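Local atomic coordinates of HpuA (Kingella denitrificans ATCC 33394, PDB entry 5EC6), a protein that binds haemoglobin as an outer-membrane lipoprotein receptor, probably so that iron can be acquired from the host's haem. Residues A[179-193]-A[224-236]. Numbering follows the deposited sequence. Where two conformers were deposited one is given.
With GOL (glycerol), chain C.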
ATOM      1  N   VAL A 179      -6.583  -6.899   0.900  1.00 15.25           N
ATOM      2  CA  VAL A 179      -6.160  -5.512   1.100  1.00 16.55           C
ATOM      3  C   VAL A 179      -6.559  -5.008   2.510  1.00 15.42           C
ATOM      4  O   VAL A 179      -7.487  -5.548   3.149  1.00 16.45           O
ATOM      5  CB  VAL A 179      -6.694  -4.521   0.024  1.00 15.26           C
ATOM      6  CG1 VAL A 179      -6.362  -5.019  -1.376  1.00 15.25           C
ATOM      7  CG2 VAL A 179      -8.170  -4.246   0.128  1.00 16.63           C
ATOM      8  N   ILE A 180      -5.942  -3.911   2.870  1.00 15.82           N
ATOM      9  CA  ILE A 180      -6.335  -3.154   4.061  0.56 16.86           C
ATOM     10  C   ILE A 180      -6.544  -1.703   3.674  1.00 16.44           C
ATOM     11  O   ILE A 180      -5.776  -1.136   2.900  1.00 16.25           O
ATOM     12  CB  ILE A 180      -5.239  -3.242   5.133  0.56 17.93           C
ATOM     13  CG1 ILE A 180      -5.034  -4.697   5.605  0.56 19.96           C
ATOM     14  CG2 ILE A 180      -5.565  -2.337   6.325  0.56 18.16           C
ATOM     15  CD1 ILE A 180      -3.671  -4.896   6.200  0.56 19.86           C
ATOM     16  N   GLY A 181      -7.617  -1.123   4.209  1.00 15.43           N
ATOM     17  CA  GLY A 181      -7.914   0.305   4.099  1.00 16.59           C
ATOM     18  C   GLY A 181      -7.569   1.048   5.366  1.00 16.94           C
ATOM     19  O   GLY A 181      -7.648   0.463   6.470  1.00 17.87           O
ATOM     20  N   LEU A 182      -7.161   2.285   5.171  1.00 16.12           N
ATOM     21  CA  LEU A 182      -6.714   3.164   6.254  1.00 17.52           C
ATOM     22  C   LEU A 182      -7.401   4.513   6.115  1.00 18.15           C
ATOM     23  O   LEU A 182      -7.409   5.139   5.048  1.00 16.71           O
ATOM     24  CB  LEU A 182      -5.202   3.334   6.198  1.00 18.92           C
ATOM     25  CG  LEU A 182      -4.638   4.488   7.055  1.00 22.70           C
ATOM     26  CD1 LEU A 182      -4.628   3.933   8.452  1.00 25.39           C
ATOM     27  CD2 LEU A 182      -3.237   4.917   6.618  1.00 27.60           C
ATOM     28  N   ARG A 183      -7.955   4.994   7.245  1.00 17.55           N
ATOM     29  CA  ARG A 183      -8.425   6.348   7.355  1.00 16.59           C
ATOM     30  C   ARG A 183      -7.761   6.981   8.617  1.00 17.29           C
ATOM     31  O   ARG A 183      -7.094   6.290   9.403  1.00 17.33           O
ATOM     32  CB  ARG A 183      -9.960   6.397   7.487  1.00 17.41           C
ATOM     33  CG  ARG A 183     -10.781   5.894   6.230  1.00 13.22           C
ATOM     34  CD  ARG A 183     -12.259   5.937   6.531  1.00 23.62           C
ATOM     35  NE  ARG A 183     -13.166   6.062   5.378  1.00 24.00           N
ATOM     36  CZ  ARG A 183     -14.363   5.500   5.282  1.00 27.00           C
ATOM     37  NH1 ARG A 183     -14.859   4.649   6.235  1.00 24.04           N
ATOM     38  NH2 ARG A 183     -15.031   5.660   4.152  1.00 28.84           N
ATOM     39  N   VAL A 184      -7.913   8.294   8.757  1.00 18.61           N
ATOM     40  CA  VAL A 184      -7.499   8.995   9.986  1.00 20.62           C
ATOM     41  C   VAL A 184      -8.747   9.588  10.623  1.00 22.17           C
ATOM     42  O   VAL A 184      -9.481  10.337   9.977  1.00 24.25           O
ATOM     43  CB  VAL A 184      -6.446  10.070   9.710  1.00 20.98           C
ATOM     44  CG1 VAL A 184      -6.134  10.768  11.049  1.00 20.96           C
ATOM     45  CG2 VAL A 184      -5.197   9.476   9.130  1.00 21.30           C
ATOM     46  N   LYS A 185      -9.006   9.186  11.857  1.00 23.27           N
ATOM     47  CA  LYS A 185     -10.124   9.744  12.623  1.00 30.14           C
ATOM     48  C   LYS A 185      -9.592  10.208  13.961  1.00 33.83           C
ATOM     49  O   LYS A 185      -8.996   9.416  14.691  1.00 32.33           O
ATOM     50  CB  LYS A 185     -11.176   8.682  12.890  1.00 35.31           C
ATOM     51  CG  LYS A 185     -12.171   9.103  13.988  1.00 41.81           C
ATOM     52  CD  LYS A 185     -13.392   8.195  14.029  1.00 46.66           C
ATOM     53  CE  LYS A 185     -13.048   6.837  14.614  1.00 47.19           C
ATOM     54  NZ  LYS A 185     -14.245   5.982  14.492  1.00 52.77           N
ATOM     55  N   ASN A 186      -9.783  11.489  14.284  1.00 38.87           N
ATOM     56  CA  ASN A 186      -9.451  11.954  15.641  1.00 43.22           C
ATOM     57  C   ASN A 186      -8.076  11.551  16.084  1.00 41.38           C
ATOM     58  O   ASN A 186      -7.918  10.829  17.088  1.00 45.59           O
ATOM     59  CB  ASN A 186     -10.434  11.366  16.653  1.00 52.48           C
ATOM     60  CG  ASN A 186     -11.733  12.116  16.692  1.00 56.65           C
ATOM     61  OD1 ASN A 186     -12.810  11.513  16.646  1.00 65.45           O
ATOM     62  ND2 ASN A 186     -11.646  13.445  16.772  1.00 60.23           N
ATOM     63  N   ASP A 187      -7.085  12.014  15.348  1.00 33.76           N
ATOM     64  CA  ASP A 187      -5.681  11.803  15.680  1.00 37.53           C
ATOM     65  C   ASP A 187      -5.162  10.345  15.630  1.00 34.26           C
ATOM     66  O   ASP A 187      -3.952  10.104  15.823  1.00 37.30           O
ATOM     67  CB  ASP A 187      -5.327  12.485  17.040  1.00 40.41           C
ATOM     68  CG  ASP A 187      -4.853  13.918  16.871  1.00 41.74           C
ATOM     69  OD1 ASP A 187      -5.009  14.479  15.761  1.00 37.61           O
ATOM     70  OD2 ASP A 187      -4.320  14.487  17.855  1.00 46.62           O
ATOM     71  N   ARG A 188      -6.047   9.395  15.295  1.00 29.20           N
ATOM     72  CA  ARG A 188      -5.645   8.002  15.193  1.00 25.95           C
ATOM     73  C   ARG A 188      -5.835   7.493  13.775  1.00 22.67           C
ATOM     74  O   ARG A 188      -6.709   7.931  13.033  1.00 23.52           O
ATOM     75  CB  ARG A 188      -6.412   7.132  16.154  1.00 29.84           C
ATOM     76  CG  ARG A 188      -5.768   7.327  17.547  1.00 35.41           C
ATOM     77  CD  ARG A 188      -6.566   6.648  18.588  1.00 34.62           C
ATOM     78  NE  ARG A 188      -6.253   5.239  18.690  1.00 35.25           N
ATOM     79  CZ  ARG A 188      -5.184   4.694  19.253  1.00 34.33           C
ATOM     80  NH1 ARG A 188      -4.172   5.422  19.786  1.00 33.64           N
ATOM     81  NH2 ARG A 188      -5.134   3.374  19.280  1.00 32.95           N
ATOM     82  N   ALA A 189      -5.003   6.554  13.450  1.00 21.01           N
ATOM     83  CA  ALA A 189      -5.220   5.745  12.275  1.00 20.68           C
ATOM     84  C   ALA A 189      -6.230   4.648  12.547  1.00 20.33           C
ATOM     85  O   ALA A 189      -6.163   3.955  13.568  1.00 22.27           O
ATOM     86  CB  ALA A 189      -3.893   5.127  11.853  1.00 21.05           C
ATOM     87  N   VAL A 190      -7.163   4.458  11.621  1.00 18.87           N
ATOM     88  CA  VAL A 190      -8.173   3.447  11.771  1.00 18.54           C
ATOM     89  C   VAL A 190      -8.142   2.559  10.519  1.00 19.72           C
ATOM     90  O   VAL A 190      -7.921   3.045   9.407  1.00 19.79           O
ATOM     91  CB  VAL A 190      -9.571   4.034  12.024  1.00 20.51           C
ATOM     92  CG1 VAL A 190      -9.596   4.692  13.407  1.00 20.70           C
ATOM     93  CG2 VAL A 190     -10.015   5.052  10.994  1.00 19.78           C
ATOM     94  N   THR A 191      -8.312   1.279  10.745  1.00 17.79           N
ATOM     95  CA  THR A 191      -8.133   0.271   9.691  1.00 17.71           C
ATOM     96  C   THR A 191      -9.341  -0.607   9.500  1.00 20.23           C
ATOM     97  O   THR A 191     -10.164  -0.854  10.419  1.00 19.13           O
ATOM     98  CB  THR A 191      -6.862  -0.545   9.907  1.00 19.90           C
ATOM     99  OG1 THR A 191      -6.802  -1.051  11.272  1.00 20.01           O
ATOM    100  CG2 THR A 191      -5.640   0.288   9.610  1.00 19.23           C
ATOM    101  N   SER A 192      -9.483  -1.107   8.271  1.00 18.40           N
ATOM    102  CA  SER A 192     -10.551  -2.021   7.916  1.00 17.79           C
ATOM    103  C   SER A 192     -10.407  -3.370   8.628  1.00 18.16           C
ATOM    104  O   SER A 192      -9.322  -3.764   9.033  1.00 19.29           O
ATOM    105  CB  SER A 192     -10.570  -2.221   6.393  1.00 18.62           C
ATOM    106  OG  SER A 192      -9.333  -2.700   5.941  1.00 16.51           O
ATOM    107  N   SER A 193     -11.534  -4.073   8.783  1.00 19.63           N
ATOM    108  CA  SER A 193     -11.548  -5.292   9.612  1.00 21.97           C
ATOM    109  C   SER A 193     -10.722  -6.372   9.014  1.00 21.69           C
ATOM    110  O   SER A 193     -10.819  -6.684   7.798  1.00 21.69           O
ATOM    111  CB  SER A 193     -12.965  -5.796   9.832  1.00 22.55           C
ATOM    112  OG  SER A 193     -13.725  -4.816  10.507  1.00 24.41           O
ATOM    113  N   THR A 224     -14.935  -4.644  -1.816  1.00 16.32           N
ATOM    114  CA  THR A 224     -15.353  -3.862  -0.683  1.00 16.74           C
ATOM    115  C   THR A 224     -14.286  -3.852   0.386  1.00 16.29           C
ATOM    116  O   THR A 224     -13.789  -4.914   0.789  1.00 17.31           O
ATOM    117  CB  THR A 224     -16.661  -4.435  -0.084  1.00 17.90           C
ATOM    118  OG1 THR A 224     -17.702  -4.338  -1.066  1.00 19.06           O
ATOM    119  CG2 THR A 224     -17.085  -3.666   1.170  1.00 18.54           C
ATOM    120  N   ILE A 225     -13.987  -2.651   0.856  1.00 15.56           N
ATOM    121  CA  ILE A 225     -13.140  -2.471   2.014  1.00 16.64           C
ATOM    122  C   ILE A 225     -14.086  -2.441   3.249  1.00 16.63           C
ATOM    123  O   ILE A 225     -14.909  -1.534   3.375  1.00 16.98           O
ATOM    124  CB  ILE A 225     -12.317  -1.215   1.909  1.00 17.81           C
ATOM    125  CG1 ILE A 225     -11.332  -1.323   0.736  1.00 17.93           C
ATOM    126  CG2 ILE A 225     -11.484  -1.006   3.199  1.00 18.50           C
ATOM    127  CD1 ILE A 225     -10.630  -0.051   0.413  1.00 18.53           C
ATOM    128  N   VAL A 226     -13.929  -3.448   4.095  1.00 17.58           N
ATOM    129  CA  VAL A 226     -14.900  -3.724   5.190  1.00 18.25           C
ATOM    130  C   VAL A 226     -14.640  -2.838   6.421  1.00 18.40           C
ATOM    131  O   VAL A 226     -13.566  -2.853   6.987  1.00 18.67           O
ATOM    132  CB  VAL A 226     -14.807  -5.209   5.557  1.00 20.36           C
ATOM    133  CG1 VAL A 226     -15.790  -5.544   6.693  1.00 22.99           C
ATOM    134  CG2 VAL A 226     -15.130  -6.042   4.351  1.00 22.54           C
ATOM    135  N   GLY A 227     -15.669  -2.109   6.826  1.00 18.69           N
ATOM    136  CA  GLY A 227     -15.625  -1.214   7.943  1.00 19.71           C
ATOM    137  C   GLY A 227     -15.908  -1.861   9.298  1.00 21.68           C
ATOM    138  O   GLY A 227     -16.123  -3.074   9.404  1.00 21.18           O
ATOM    139  N   ASN A 228     -15.864  -0.980  10.307  1.00 22.96           N
ATOM    140  CA  ASN A 228     -16.102  -1.372  11.710  1.00 22.38           C
ATOM    141  C   ASN A 228     -16.304  -0.080  12.491  1.00 22.69           C
ATOM    142  O   ASN A 228     -16.398   1.007  11.923  1.00 22.10           O
ATOM    143  CB  ASN A 228     -14.928  -2.184  12.229  1.00 21.80           C
ATOM    144  CG  ASN A 228     -13.595  -1.475  12.016  1.00 22.77           C
ATOM    145  OD1 ASN A 228     -13.370  -0.436  12.584  1.00 21.80           O
ATOM    146  ND2 ASN A 228     -12.733  -2.020  11.092  1.00 22.09           N
ATOM    147  N   SER A 229     -16.479  -0.194  13.821  1.00 26.29           N
ATOM    148  CA  SER A 229     -16.777   0.975  14.633  1.00 26.83           C
ATOM    149  C   SER A 229     -15.695   2.030  14.618  1.00 26.71           C
ATOM    150  O   SER A 229     -16.005   3.158  14.854  1.00 29.35           O
ATOM    151  CB  SER A 229     -16.980   0.544  16.105  1.00 28.17           C
ATOM    152  OG  SER A 229     -15.784  -0.036  16.625  1.00 29.51           O
ATOM    153  N   GLU A 230     -14.443   1.665  14.312  1.00 24.33           N
ATOM    154  CA  GLU A 230     -13.356   2.632  14.245  1.00 23.47           C
ATOM    155  C   GLU A 230     -13.183   3.223  12.827  1.00 22.26           C
ATOM    156  O   GLU A 230     -13.095   4.443  12.605  1.00 22.22           O
ATOM    157  CB  GLU A 230     -12.045   1.968  14.679  1.00 25.65           C
ATOM    158  CG  GLU A 230     -12.040   1.416  16.126  1.00 30.53           C
ATOM    159  CD  GLU A 230     -12.491   2.468  17.110  1.00 36.40           C
ATOM    160  OE1 GLU A 230     -11.901   3.567  17.110  1.00 39.69           O
ATOM    161  OE2 GLU A 230     -13.491   2.216  17.818  1.00 48.66           O
ATOM    162  N   PHE A 231     -13.082   2.316  11.872  1.00 22.54           N
ATOM    163  CA  PHE A 231     -12.904   2.702  10.479  1.00 20.98           C
ATOM    164  C   PHE A 231     -14.087   3.475   9.920  1.00 20.89           C
ATOM    165  O   PHE A 231     -13.914   4.326   9.051  1.00 22.17           O
ATOM    166  CB  PHE A 231     -12.671   1.450   9.648  1.00 20.40           C
ATOM    167  CG  PHE A 231     -12.329   1.727   8.192  1.00 19.06           C
ATOM    168  CD1 PHE A 231     -11.026   2.067   7.810  1.00 19.74           C
ATOM    169  CD2 PHE A 231     -13.302   1.647   7.235  1.00 19.11           C
ATOM    170  CE1 PHE A 231     -10.709   2.278   6.460  1.00 17.72           C
ATOM    171  CE2 PHE A 231     -12.993   1.889   5.890  1.00 18.80           C
ATOM    172  CZ  PHE A 231     -11.708   2.196   5.514  1.00 18.65           C
ATOM    173  N   GLY A 232     -15.295   3.155  10.375  1.00 21.56           N
ATOM    174  CA  GLY A 232     -16.503   3.721   9.813  1.00 22.32           C
ATOM    175  C   GLY A 232     -17.066   2.804   8.769  1.00 20.80           C
ATOM    176  O   GLY A 232     -16.818   1.599   8.815  1.00 20.84           O
ATOM    177  N   ASP A 233     -17.879   3.385   7.894  1.00 21.59           N
ATOM    178  CA  ASP A 233     -18.650   2.622   6.932  1.00 21.38           C
ATOM    179  C   ASP A 233     -17.665   1.939   5.962  1.00 20.18           C
ATOM    180  O   ASP A 233     -16.596   2.482   5.622  1.00 20.28           O
ATOM    181  CB  ASP A 233     -19.606   3.478   6.172  1.00 21.77           C
ATOM    182  CG  ASP A 233     -20.700   4.078   7.078  1.00 25.21           C
ATOM    183  OD1 ASP A 233     -21.111   3.375   8.047  1.00 28.07           O
ATOM    184  OD2 ASP A 233     -21.153   5.187   6.790  1.00 26.87           O
ATOM    185  N   SER A 234     -18.061   0.774   5.524  1.00 18.05           N
ATOM    186  CA  SER A 234     -17.349   0.090   4.429  1.00 18.06           C
ATOM    187  C   SER A 234     -17.257   1.007   3.203  1.00 19.21           C
ATOM    188  O   SER A 234     -18.090   1.871   2.976  1.00 18.72           O
ATOM    189  CB  SER A 234     -18.031  -1.212   4.053  1.00 18.67           C
ATOM    190  OG  SER A 234     -18.028  -2.122   5.152  1.00 19.91           O
ATOM    191  N   ILE A 235     -16.254   0.735   2.355  1.00 18.21           N
ATOM    192  CA  ILE A 235     -16.108   1.450   1.081  1.00 17.81           C
ATOM    193  C   ILE A 235     -16.320   0.431  -0.029  1.00 16.73           C
ATOM    194  O   ILE A 235     -15.551  -0.536  -0.162  1.00 17.28           O
ATOM    195  CB  ILE A 235     -14.707   2.093   0.924  1.00 18.74           C
ATOM    196  CG1 ILE A 235     -14.463   3.143   2.000  1.00 19.35           C
ATOM    197  CG2 ILE A 235     -14.557   2.681  -0.469  1.00 20.19           C
ATOM    198  CD1 ILE A 235     -13.017   3.645   2.070  1.00 20.17           C
ATOM    199  N   GLU A 236     -17.403   0.590  -0.768  1.00 16.92           N
ATOM    200  CA  GLU A 236     -17.739  -0.320  -1.850  0.63 17.72           C
ATOM    201  C   GLU A 236     -17.306   0.260  -3.193  1.00 16.98           C
ATOM    202  O   GLU A 236     -17.704   1.343  -3.555  1.00 17.05           O
ATOM    203  CB  GLU A 236     -19.240  -0.614  -1.880  0.63 19.59           C
ATOM    204  CG  GLU A 236     -19.616  -1.613  -2.955  0.63 20.14           C
ATOM    205  CD  GLU A 236     -21.031  -2.161  -2.864  0.63 24.51           C
ATOM    206  OE1 GLU A 236     -21.795  -1.688  -2.012  0.63 27.74           O
ATOM    207  OE2 GLU A 236     -21.321  -3.115  -3.627  0.63 30.56           O
TER
HETATM  208  C1  GOL C 402     -14.448   6.847   8.872  1.00 52.19           C
HETATM  209  O1  GOL C 402     -14.908   7.787   7.916  1.00 59.54           O
HETATM  210  C2  GOL C 402     -13.708   7.513  10.023  1.00 50.03           C
HETATM  211  O2  GOL C 402     -13.525   6.543  11.045  1.00 59.74           O
HETATM  212  C3  GOL C 402     -12.350   8.013   9.571  1.00 53.67           C
HETATM  213  O3  GOL C 402     -12.095   9.361   9.954  1.00 42.21           O
HETATM  214  O   HOH W   1     -16.268  -5.924  10.453  1.00 43.30           O
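The loop of one beta hairpin, between strands 220-225 and 235-243, folds down here onto a second hairpin, 174-185 with 188-191. Phe231 is buried between the loop and this second hairpin. The ring carries the CD of Arg183 on one face, 4.0 Å from the ring centroid, and the CA of Ser192 on the other. The backbone of Leu182 and Val190 meets its edge. Gly181 C is 3.5 Å from CE1 of Phe231. CG of Phe231 is anti to the backbone N (chi1 -174°), which lays the ring between the Arg183 side chain and the backbone of Ser192. The Arg183 guanidinium lies nearly flat and off-centre on this ring, the planes 25° apart, and Ile235 CD1 lies over the same guanidinium face. Arg183 NH1 donates to the carbonyl oxygen of Asp233 (NH1 to O 2.8 Å), on a lone pair. NE and NH2 bond outside the two segments, to Leu296 O and Ser253 OG, so the group is held from several directions. A glycerol, probably from the crystallisation liquor, has O1 over the other guanidinium face.

Asn228 ties the loop down with its amide. ND2 gives an almost straight bond to Thr191 O (2.9 Å), in the amide plane, and a second to Ser193 OG (3.0 Å). OD1 turns back to accept from the backbone N atoms of Glu230 and Phe231, which fixes the amide's rotation. Next to it, Ser193 N donates to Val226 O (3.0 Å). At the far end Lys185, bent at chi3, brings NZ to Glu230 O (2.7 Å). The Val190 side chain touches the same oxygen, with CG2 3.5 Å from Glu230 O. The two OD1 bonds make an Asx turn and Asx motif in the loop joining strands 220-225 and 235-243, here folded against the hairpin 174-185/188-191 of this beta-rich receptor.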